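Glycogen synthase (Cyanobacterium sp. CLg1, PDB 6GNF) is a bacterial glycogen synthase, a two-domain glycosyltransferase with ADP and a glycan bound between its domains in this model. Local coordinates at residues V80-G83 and Q84-T87; Y129-N132 and V133-A137. One frame throughout, in Å; residues are numbered along the deposited sequence.

Contact 1 (V80-G83 and Q84-T87); sequences VNYG and QEKT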
loop_
_atom_site.group_PDB
_atom_site.type_symbol
_atom_site.label_atom_id
_atom_site.label_comp_id
_atom_site.label_asym_id
_atom_site.label_seq_id
_atom_site.Cartn_x
_atom_site.Cartn_y
_atom_site.Cartn_z
ATOM N N VAL A 80 -19.893 -20.621 3.563
ATOM C CA VAL A 80 -18.497 -20.667 3.139
ATOM C C VAL A 80 -17.744 -21.554 4.116
ATOM O O VAL A 80 -18.297 -21.953 5.137
ATOM C CB VAL A 80 -17.833 -19.266 3.113
ATOM C CG1 VAL A 80 -18.397 -18.406 1.988
ATOM C CG2 VAL A 80 -17.990 -18.562 4.448
ATOM N N ASN A 81 -16.493 -21.845 3.790
ATOM C CA ASN A 81 -15.646 -22.663 4.643
ATOM C C ASN A 81 -14.713 -21.795 5.462
ATOM O O ASN A 81 -14.159 -20.825 4.958
ATOM C CB ASN A 81 -14.833 -23.613 3.787
ATOM C CG ASN A 81 -15.709 -24.556 2.990
ATOM O OD1 ASN A 81 -16.574 -25.239 3.549
ATOM N ND2 ASN A 81 -15.487 -24.597 1.671
ATOM N N TYR A 82 -14.628 -22.090 6.754
ATOM C CA TYR A 82 -13.607 -21.513 7.611
ATOM C C TYR A 82 -12.672 -22.655 7.949
ATOM O O TYR A 82 -12.906 -23.386 8.898
ATOM C CB TYR A 82 -14.219 -20.893 8.877
ATOM C CG TYR A 82 -13.184 -20.313 9.817
ATOM C CD1 TYR A 82 -12.528 -19.128 9.512
ATOM C CD2 TYR A 82 -12.833 -20.973 10.985
ATOM C CE1 TYR A 82 -11.567 -18.606 10.356
ATOM C CE2 TYR A 82 -11.873 -20.465 11.832
ATOM C CZ TYR A 82 -11.245 -19.285 11.519
ATOM O OH TYR A 82 -10.299 -18.799 12.387
ATOM N N GLY A 83 -11.602 -22.790 7.175
ATOM C CA GLY A 83 -10.791 -23.996 7.233
ATOM C C GLY A 83 -11.689 -25.177 6.913
ATOM O O GLY A 83 -12.429 -25.155 5.945
ATOM N N GLN A 84 -11.665 -26.192 7.755
ATOM C CA GLN A 84 -12.447 -27.395 7.495
ATOM C C GLN A 84 -13.843 -27.314 8.120
ATOM O O GLN A 84 -14.653 -28.219 7.947
ATOM C CB GLN A 84 -11.661 -28.607 7.980
ATOM C CG GLN A 84 -10.189 -28.508 7.570
ATOM C CD GLN A 84 -9.498 -29.851 7.507
ATOM O OE1 GLN A 84 -8.517 -30.090 8.216
ATOM N NE2 GLN A 84 -10.012 -30.743 6.664
ATOM N N GLU A 85 -14.124 -26.214 8.821
ATOM C CA GLU A 85 -15.446 -25.955 9.384
ATOM C C GLU A 85 -16.334 -25.199 8.382
ATOM O O GLU A 85 -15.915 -24.217 7.772
ATOM C CB GLU A 85 -15.319 -25.159 10.687
ATOM C CG GLU A 85 -16.641 -24.733 11.329
ATOM C CD GLU A 85 -16.507 -23.541 12.283
ATOM O OE1 GLU A 85 -16.112 -23.740 13.455
ATOM O OE2 GLU A 85 -16.827 -22.400 11.870
ATOM N N LYS A 86 -17.575 -25.659 8.253
ATOM C CA LYS A 86 -18.594 -24.989 7.452
ATOM C C LYS A 86 -19.191 -23.854 8.273
ATOM O O LYS A 86 -19.494 -24.031 9.450
ATOM C CB LYS A 86 -19.698 -25.981 7.051
ATOM C CG LYS A 86 -19.519 -26.638 5.683
ATOM C CD LYS A 86 -18.140 -27.266 5.458
ATOM C CE LYS A 86 -17.846 -28.443 6.382
ATOM N NZ LYS A 86 -18.893 -29.505 6.338
ATOM N N THR A 87 -19.357 -22.686 7.663
ATOM C CA THR A 87 -19.888 -21.524 8.379
ATOM C C THR A 87 -20.648 -20.612 7.406
ATOM O O THR A 87 -20.805 -20.964 6.247
ATOM C CB THR A 87 -18.745 -20.777 9.117
ATOM O OG1 THR A 87 -19.300 -19.836 10.037
ATOM C CG2 THR A 87 -17.809 -20.080 8.126
#

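Contact 2 (Y129-N132 and V133-A137); sequences YIDN and VERFA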
loop_
_atom_site.group_PDB
_atom_site.type_symbol
_atom_site.label_atom_id
_atom_site.label_comp_id
_atom_site.label_asym_id
_atom_site.label_seq_id
_atom_site.Cartn_x
_atom_site.Cartn_y
_atom_site.Cartn_z
ATOM N N TYR A 129 -2.003 -13.130 13.035
ATOM C CA TYR A 129 -2.957 -14.075 13.611
ATOM C C TYR A 129 -2.638 -15.471 13.079
ATOM O O TYR A 129 -2.312 -15.630 11.898
ATOM C CB TYR A 129 -4.405 -13.709 13.243
ATOM C CG TYR A 129 -4.905 -12.404 13.825
ATOM C CD1 TYR A 129 -4.937 -12.202 15.205
ATOM C CD2 TYR A 129 -5.362 -11.375 12.998
ATOM C CE1 TYR A 129 -5.394 -11.011 15.746
ATOM C CE2 TYR A 129 -5.824 -10.179 13.529
ATOM C CZ TYR A 129 -5.839 -10.006 14.909
ATOM O OH TYR A 129 -6.279 -8.838 15.486
ATOM N N ILE A 130 -2.720 -16.479 13.944
ATOM C CA ILE A 130 -2.493 -17.867 13.518
ATOM C C ILE A 130 -3.419 -18.256 12.355
ATOM O O ILE A 130 -3.013 -18.960 11.436
ATOM C CB ILE A 130 -2.640 -18.882 14.691
ATOM C CG1 ILE A 130 -4.053 -18.871 15.302
ATOM C CG2 ILE A 130 -1.595 -18.611 15.770
ATOM C CD1 ILE A 130 -4.964 -19.982 14.808
ATOM N N ASP A 131 -4.662 -17.783 12.419
ATOM C CA ASP A 131 -5.719 -18.223 11.526
ATOM C C ASP A 131 -5.889 -17.345 10.282
ATOM O O ASP A 131 -6.980 -17.305 9.697
ATOM C CB ASP A 131 -7.054 -18.327 12.304
ATOM C CG ASP A 131 -7.650 -16.961 12.658
ATOM O OD1 ASP A 131 -6.859 -16.053 13.002
ATOM O OD2 ASP A 131 -8.895 -16.808 12.632
ATOM N N ASN A 132 -4.827 -16.664 9.851
ATOM C CA ASN A 132 -4.925 -15.845 8.641
ATOM C C ASN A 132 -5.241 -16.649 7.389
ATOM O O ASN A 132 -5.894 -16.128 6.466
ATOM C CB ASN A 132 -3.669 -14.997 8.425
ATOM C CG ASN A 132 -3.742 -13.644 9.139
ATOM O OD1 ASN A 132 -4.784 -13.235 9.691
ATOM N ND2 ASN A 132 -2.635 -12.922 9.104
ATOM N N VAL A 133 -4.764 -17.890 7.348
ATOM C CA VAL A 133 -5.102 -18.808 6.265
ATOM C C VAL A 133 -6.620 -18.928 6.150
ATOM O O VAL A 133 -7.180 -18.712 5.084
ATOM C CB VAL A 133 -4.471 -20.199 6.481
ATOM C CG1 VAL A 133 -5.096 -21.254 5.574
ATOM C CG2 VAL A 133 -2.963 -20.137 6.258
ATOM N N GLU A 134 -7.278 -19.263 7.250
ATOM C CA GLU A 134 -8.718 -19.481 7.221
ATOM C C GLU A 134 -9.478 -18.180 6.948
ATOM O O GLU A 134 -10.418 -18.160 6.162
ATOM C CB GLU A 134 -9.185 -20.124 8.526
ATOM C CG GLU A 134 -8.719 -21.555 8.723
ATOM C CD GLU A 134 -7.292 -21.678 9.248
ATOM O OE1 GLU A 134 -6.814 -22.819 9.463
ATOM O OE2 GLU A 134 -6.609 -20.645 9.436
ATOM N N ARG A 135 -9.058 -17.091 7.587
ATOM C CA ARG A 135 -9.715 -15.791 7.455
ATOM C C ARG A 135 -9.718 -15.263 6.033
ATOM O O ARG A 135 -10.736 -14.757 5.560
ATOM C CB ARG A 135 -9.041 -14.749 8.364
ATOM C CG ARG A 135 -9.602 -14.704 9.780
ATOM C CD ARG A 135 -8.601 -14.185 10.802
ATOM N NE ARG A 135 -7.865 -13.010 10.345
ATOM C CZ ARG A 135 -8.171 -11.744 10.614
ATOM N NH1 ARG A 135 -9.232 -11.428 11.346
ATOM N NH2 ARG A 135 -7.394 -10.777 10.135
ATOM N N PHE A 136 -8.589 -15.370 5.345
ATOM C CA PHE A 136 -8.476 -14.784 4.017
ATOM C C PHE A 136 -8.905 -15.722 2.893
ATOM O O PHE A 136 -9.426 -15.265 1.879
ATOM C CB PHE A 136 -7.076 -14.210 3.794
ATOM C CG PHE A 136 -6.731 -13.103 4.749
ATOM C CD1 PHE A 136 -7.651 -12.102 5.038
ATOM C CD2 PHE A 136 -5.491 -13.062 5.373
ATOM C CE1 PHE A 136 -7.337 -11.088 5.927
ATOM C CE2 PHE A 136 -5.173 -12.040 6.263
ATOM C CZ PHE A 136 -6.097 -11.058 6.543
ATOM N N ALA A 137 -8.747 -17.027 3.085
ATOM C CA ALA A 137 -9.415 -17.978 2.199
ATOM C C ALA A 137 -10.937 -17.758 2.242
ATOM O O ALA A 137 -11.613 -17.818 1.214
ATOM C CB ALA A 137 -9.079 -19.407 2.581
HETATM O O HOH W 1 -2.407 -18.298 8.922
#

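Contact 1 (V80-G83 and Q84-T87)
A two-residue beta hairpin closes here between strands 72-82 and 85-96, with Y82 facing E85 across a type II' turn and V80 facing T87 one hydrogen-bonded pair further back. T87 N gives V80 O a bond of 2.8 Å, and V80 N returns one of 2.9 Å to T87 O. Nearer the turn, Y82 N reaches E85 O at 2.7 Å, almost straight on to the carbonyl. The closing bond, E85 N to Y82 O, is longer at 3.1 Å, and its donor stands above the carbonyl plane, 51° out of it. G83 carries the positive phi (58°) that the first corner of this turn requires.

V80, Y82, E85 and T87 share one face. There the T87 methyl CG2 lies 3.8 Å from Y82 CB and also meets V80 CG2, while T87 OG1 bonds to H106. With CG trans to the backbone N (chi1 178°), the Y82 ring is carried out to E134 of helix 132-144. On the reverse face N81 and K86 run side by side, N81 OD1 3.2 Å from K86 CD, the lysine chain being kinked at chi2, chi3 and chi4. G83 and Q84 at the central positions, closed by the hydrogen-bonded pair Y82-E85, define a two-residue type II' hairpin.

Contact 2 (Y129-N132 and V133-A137)
N132 and R135 lie side by side in the first turn of helix 132-144, into which a type I turn from Y129 to N132 runs directly; D131 holds the N-cap position, but its side chain makes no capping bond. A bend at chi3 (44°) turns R135 NE toward N132 OD1, to which it donates over 3.2 Å, in the plane of the amide carbonyl, although the oxygen sits 22° out of the guanidinium plane. Y129 CD2 sits over one guanidinium face, toward its rim, 3.6 Å from R135 NH2, with the planes 62° apart. D131 OD2 rests against R135 CD at 3.2 Å; D131 OD1 is 4.2 Å from R135 NE and well out of the guanidinium plane, so no N-H points at it. N132 also packs its amide carbon CG 3.6 Å from F136 CE2.

Further out, D131 has K112 at OD1 and probably the Y82 hydroxyl at OD2. V108 O accepts from R135 NH1 and Y121 O from N132 ND2, which probably fixes how guanidinium and amide are turned. The backbone starts the helix with R135 N to D131 O and F136 N to N132 O, each 3.0 Å. A water links turn and helix, donating to I130 O at 2.7 Å and accepting from V133 N at 2.9 Å.

Contacts 1 and 2, with centres 11 Å apart, meet where the hairpin end rests on the start of helix 132-144. Y82 spans the gap: its OH lies 2.4 Å from D131 OD2, a probable hydrogen bond, and its ring carbon CE1 packs 3.4 Å from E134 CB. Beside it, G83 N comes within 3.5 Å of E134 CG. The D131 carboxylate therefore serves both contacts, as does E134, which pairs with K213. Contact 1 is the more peripheral, its centre about 29 Å from the centre of the chain against about 20 Å for that of contact 2. Contact 2 lies closer to the glycan pocket, with the N132 side chain about 6 Å from a bound beta-D-glucopyranose.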